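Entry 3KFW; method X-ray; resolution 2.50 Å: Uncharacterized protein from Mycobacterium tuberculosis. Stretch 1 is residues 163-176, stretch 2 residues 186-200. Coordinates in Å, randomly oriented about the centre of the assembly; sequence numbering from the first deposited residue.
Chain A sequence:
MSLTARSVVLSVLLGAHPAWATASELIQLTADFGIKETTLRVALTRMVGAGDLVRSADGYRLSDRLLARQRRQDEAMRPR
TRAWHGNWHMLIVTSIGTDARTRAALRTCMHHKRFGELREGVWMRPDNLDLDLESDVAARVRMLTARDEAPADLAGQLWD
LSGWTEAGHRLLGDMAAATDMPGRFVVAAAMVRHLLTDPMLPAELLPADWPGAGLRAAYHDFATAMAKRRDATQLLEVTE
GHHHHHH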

# COMPACT_ATOMS: atom_id res chain seq x y z
N GLY A 163 -1.97 -25.15 6.34
CA GLY A 163 -1.29 -25.64 5.12
C GLY A 163 0.12 -26.12 5.39
O GLY A 163 0.63 -27.00 4.67
N TRP A 164 0.77 -25.53 6.39
CA TRP A 164 2.14 -25.88 6.67
C TRP A 164 2.18 -27.17 7.48
O TRP A 164 3.11 -27.95 7.34
CB TRP A 164 2.80 -24.80 7.50
CG TRP A 164 4.33 -24.92 7.63
CD1 TRP A 164 5.30 -24.23 6.89
CD2 TRP A 164 5.05 -25.70 8.61
NE1 TRP A 164 6.58 -24.60 7.34
CE2 TRP A 164 6.44 -25.49 8.39
CE3 TRP A 164 4.65 -26.59 9.62
CZ2 TRP A 164 7.41 -26.12 9.16
CZ3 TRP A 164 5.65 -27.23 10.39
CH2 TRP A 164 7.01 -26.98 10.15
N THR A 165 1.18 -27.32 8.35
CA THR A 165 0.82 -28.52 9.10
C THR A 165 0.49 -29.67 8.14
O THR A 165 1.12 -30.73 8.24
CB THR A 165 -0.44 -28.21 10.00
OG1 THR A 165 -0.06 -27.28 11.03
CG2 THR A 165 -1.10 -29.48 10.62
N GLU A 166 -0.46 -29.47 7.22
CA GLU A 166 -0.78 -30.49 6.21
C GLU A 166 0.45 -30.94 5.39
O GLU A 166 0.64 -32.14 5.15
CB GLU A 166 -1.92 -30.05 5.28
CG GLU A 166 -2.42 -31.15 4.28
CD GLU A 166 -3.94 -31.04 3.91
OE1 GLU A 166 -4.79 -31.78 4.51
OE2 GLU A 166 -4.29 -30.19 3.04
N ALA A 167 1.30 -29.99 5.01
CA ALA A 167 2.51 -30.30 4.20
C ALA A 167 3.51 -31.06 4.99
O ALA A 167 4.22 -31.89 4.42
CB ALA A 167 3.17 -29.05 3.59
N GLY A 168 3.54 -30.80 6.30
CA GLY A 168 4.52 -31.44 7.18
C GLY A 168 4.18 -32.91 7.41
O GLY A 168 5.02 -33.78 7.25
N HIS A 169 2.94 -33.18 7.81
CA HIS A 169 2.40 -34.53 7.89
C HIS A 169 2.60 -35.29 6.58
O HIS A 169 2.97 -36.44 6.64
CB HIS A 169 0.91 -34.50 8.35
CG HIS A 169 0.78 -34.15 9.79
ND1 HIS A 169 1.48 -34.82 10.79
CD2 HIS A 169 0.06 -33.19 10.42
CE1 HIS A 169 1.21 -34.28 11.96
NE2 HIS A 169 0.35 -33.28 11.76
N ARG A 170 2.37 -34.68 5.42
CA ARG A 170 2.59 -35.42 4.17
C ARG A 170 4.07 -35.90 4.03
O ARG A 170 4.32 -37.01 3.56
CB ARG A 170 2.21 -34.59 2.95
CG ARG A 170 1.12 -35.25 2.05
CD ARG A 170 0.45 -34.22 1.07
NE ARG A 170 1.46 -33.28 0.52
CZ ARG A 170 1.36 -31.94 0.51
NH1 ARG A 170 0.27 -31.31 0.99
NH2 ARG A 170 2.36 -31.23 -0.02
N LEU A 171 5.03 -35.05 4.44
CA LEU A 171 6.45 -35.40 4.48
C LEU A 171 6.82 -36.50 5.50
O LEU A 171 7.70 -37.30 5.21
CB LEU A 171 7.29 -34.15 4.75
CG LEU A 171 7.34 -33.15 3.60
CD1 LEU A 171 7.90 -31.84 4.06
CD2 LEU A 171 8.08 -33.66 2.39
N LEU A 172 6.16 -36.51 6.67
CA LEU A 172 6.27 -37.62 7.64
C LEU A 172 5.81 -38.96 7.00
O LEU A 172 6.56 -39.93 7.02
CB LEU A 172 5.55 -37.31 8.99
CG LEU A 172 6.22 -36.18 9.84
CD1 LEU A 172 5.33 -35.42 10.88
CD2 LEU A 172 7.61 -36.56 10.50
N GLY A 173 4.60 -38.98 6.42
CA GLY A 173 4.10 -40.09 5.56
C GLY A 173 5.05 -40.52 4.43
O GLY A 173 5.23 -41.72 4.18
N ASP A 174 5.70 -39.54 3.77
CA ASP A 174 6.67 -39.81 2.71
C ASP A 174 7.91 -40.57 3.25
O ASP A 174 8.36 -41.54 2.61
CB ASP A 174 7.14 -38.50 2.05
CG ASP A 174 6.12 -37.89 1.06
OD1 ASP A 174 5.07 -38.53 0.74
OD2 ASP A 174 6.37 -36.75 0.58
N MSE A 175 8.46 -40.12 4.39
CA MSE A 175 9.52 -40.83 5.10
C MSE A 175 9.09 -42.25 5.53
O MSE A 175 9.73 -43.24 5.15
CB MSE A 175 10.02 -40.02 6.31
CG MSE A 175 11.36 -40.54 6.97
SE MSE A 175 12.86 -40.44 5.71
CE MSE A 175 13.75 -38.79 6.31
N ALA A 176 7.99 -42.37 6.27
CA ALA A 176 7.47 -43.70 6.65
C ALA A 176 7.44 -44.64 5.42
O ALA A 176 7.84 -45.79 5.50
CB ALA A 176 6.09 -43.57 7.29
N VAL A 186 16.07 -38.03 -0.35
CA VAL A 186 15.20 -37.03 -1.00
C VAL A 186 14.13 -36.47 -0.06
O VAL A 186 13.86 -35.26 -0.06
CB VAL A 186 14.54 -37.59 -2.30
CG1 VAL A 186 13.53 -36.60 -2.87
CG2 VAL A 186 15.62 -37.98 -3.33
N VAL A 187 13.53 -37.33 0.74
CA VAL A 187 12.57 -36.85 1.74
C VAL A 187 13.19 -35.93 2.82
O VAL A 187 12.62 -34.90 3.17
CB VAL A 187 11.85 -38.00 2.41
CG1 VAL A 187 11.04 -37.45 3.51
CG2 VAL A 187 10.98 -38.75 1.39
N ALA A 188 14.36 -36.30 3.33
CA ALA A 188 15.08 -35.41 4.24
C ALA A 188 15.39 -34.01 3.67
O ALA A 188 15.17 -33.00 4.39
CB ALA A 188 16.37 -36.07 4.67
N ALA A 189 15.93 -33.92 2.45
CA ALA A 189 16.11 -32.62 1.79
C ALA A 189 14.76 -31.88 1.68
O ALA A 189 14.71 -30.66 1.83
CB ALA A 189 16.81 -32.75 0.40
N ALA A 190 13.65 -32.58 1.46
CA ALA A 190 12.35 -31.85 1.47
C ALA A 190 12.03 -31.27 2.85
O ALA A 190 11.48 -30.15 2.96
CB ALA A 190 11.19 -32.74 0.98
N MSE A 191 12.37 -32.03 3.89
CA MSE A 191 12.05 -31.66 5.26
C MSE A 191 12.88 -30.49 5.72
O MSE A 191 12.40 -29.65 6.48
CB MSE A 191 12.30 -32.82 6.23
CG MSE A 191 11.15 -33.79 6.32
SE MSE A 191 11.65 -35.34 7.44
CE MSE A 191 9.86 -36.04 7.39
N VAL A 192 14.13 -30.47 5.28
CA VAL A 192 15.00 -29.37 5.58
C VAL A 192 14.41 -28.14 4.93
O VAL A 192 14.34 -27.11 5.59
CB VAL A 192 16.46 -29.61 5.12
CG1 VAL A 192 17.26 -28.29 5.05
CG2 VAL A 192 17.12 -30.53 6.08
N ARG A 193 14.01 -28.24 3.66
CA ARG A 193 13.39 -27.08 2.95
C ARG A 193 12.09 -26.65 3.62
O ARG A 193 11.76 -25.48 3.64
CB ARG A 193 13.17 -27.36 1.45
CG ARG A 193 14.48 -27.33 0.66
CD ARG A 193 14.26 -27.50 -0.85
NE ARG A 193 14.35 -28.91 -1.28
CZ ARG A 193 13.29 -29.65 -1.63
NH1 ARG A 193 12.08 -29.11 -1.59
NH2 ARG A 193 13.45 -30.93 -2.01
N HIS A 194 11.37 -27.59 4.19
CA HIS A 194 10.17 -27.25 4.88
C HIS A 194 10.45 -26.55 6.23
O HIS A 194 9.78 -25.56 6.56
CB HIS A 194 9.28 -28.46 5.05
CG HIS A 194 7.86 -28.11 5.34
ND1 HIS A 194 7.17 -27.16 4.61
CD2 HIS A 194 7.00 -28.56 6.28
CE1 HIS A 194 5.93 -27.07 5.06
NE2 HIS A 194 5.80 -27.91 6.07
N LEU A 195 11.39 -27.04 7.00
CA LEU A 195 11.73 -26.37 8.26
C LEU A 195 12.24 -24.92 8.09
O LEU A 195 12.00 -24.06 8.95
CB LEU A 195 12.74 -27.19 9.04
CG LEU A 195 12.18 -28.55 9.48
CD1 LEU A 195 13.26 -29.54 9.86
CD2 LEU A 195 11.18 -28.37 10.62
N LEU A 196 12.90 -24.66 6.96
CA LEU A 196 13.49 -23.36 6.65
C LEU A 196 12.43 -22.29 6.73
O LEU A 196 12.76 -21.12 7.04
CB LEU A 196 14.13 -23.34 5.26
CG LEU A 196 15.57 -23.88 5.10
CD1 LEU A 196 16.01 -23.66 3.65
CD2 LEU A 196 16.56 -23.23 6.05
N THR A 197 11.19 -22.69 6.43
CA THR A 197 10.04 -21.81 6.44
C THR A 197 9.26 -21.87 7.75
O THR A 197 8.20 -21.25 7.84
CB THR A 197 9.01 -22.08 5.27
OG1 THR A 197 8.21 -23.21 5.57
CG2 THR A 197 9.70 -22.28 3.87
N ASP A 198 9.76 -22.64 8.74
CA ASP A 198 9.05 -22.81 10.00
C ASP A 198 8.85 -21.44 10.67
O ASP A 198 9.84 -20.69 10.86
CB ASP A 198 9.85 -23.71 10.91
CG ASP A 198 9.07 -24.12 12.20
OD1 ASP A 198 8.12 -23.44 12.69
OD2 ASP A 198 9.42 -25.18 12.73
N PRO A 199 7.59 -21.12 11.04
CA PRO A 199 7.44 -19.82 11.69
C PRO A 199 7.95 -19.77 13.12
O PRO A 199 7.96 -18.70 13.70
CB PRO A 199 5.94 -19.54 11.60
CG PRO A 199 5.32 -20.85 11.37
CD PRO A 199 6.30 -21.64 10.59
N MSE A 200 8.39 -20.92 13.68
CA MSE A 200 9.13 -20.94 14.94
C MSE A 200 8.33 -20.31 16.03
O MSE A 200 8.84 -19.44 16.73
CB MSE A 200 10.38 -20.10 14.78
CG MSE A 200 11.56 -20.68 15.36
SE MSE A 200 11.80 -22.29 14.33
CE MSE A 200 13.01 -21.64 12.95

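The apolar centre of this contact is built around Leu171, whose CA-to-CB bond points toward the partner helix. Its CD2 lies 3.5 Å from CB of Ala190, methyl against methyl. Beside it the long, extended side chain of Met191, a selenomethionine, starts sideways but brings its methyl into the interface: CE lies 4.1 Å from Leu171 CB, 3.9 Å from Leu172 CD2 and 4.1 Å from Met175 CB. One flexible side chain thus touches three residues across a full helical turn.

The two helices run nearly antiparallel, at 162°, with axes 9.6 Å apart at closest approach. The register advances by threes and fours on both sides, pairing Met175 with Val187, Leu171 with Met191 and Gly168 with His194. CA separations grow along that series, from 6.0 Å between Met175 CA and Val187 CA to 7.4 Å between Gly168 CA and His194 CA. The spacing suits the contents: at the narrow end Val187 CG1 packs 3.9 Å from Met175 CB, while the wider end admits rings.

There His194 fits as a knob among Trp164, Ala167, Gly168 and Leu171. The ring comes close to the backbone, with His194 NE2 3.7 Å from Gly168 N; an ideal CB on Gly168 would lie 3.9 Å from His194 NE2, a distance it could tolerate. The imidazole stacks face-to-face on the five-membered ring of Trp164, and its NE2 donates to Trp164 O at 3.0 Å, nearly straight at 165°. Pro199 covers the opposite indole face.

At the polar edge, beyond the last helical turn, Trp164 NE1 donates to Thr197 OG1 at 2.8 Å. That hydroxyl in turn donates to His194 O, with OG1 and O 3.0 Å apart, so the indole's bond is tied into the turn from Leu195 to Asp198.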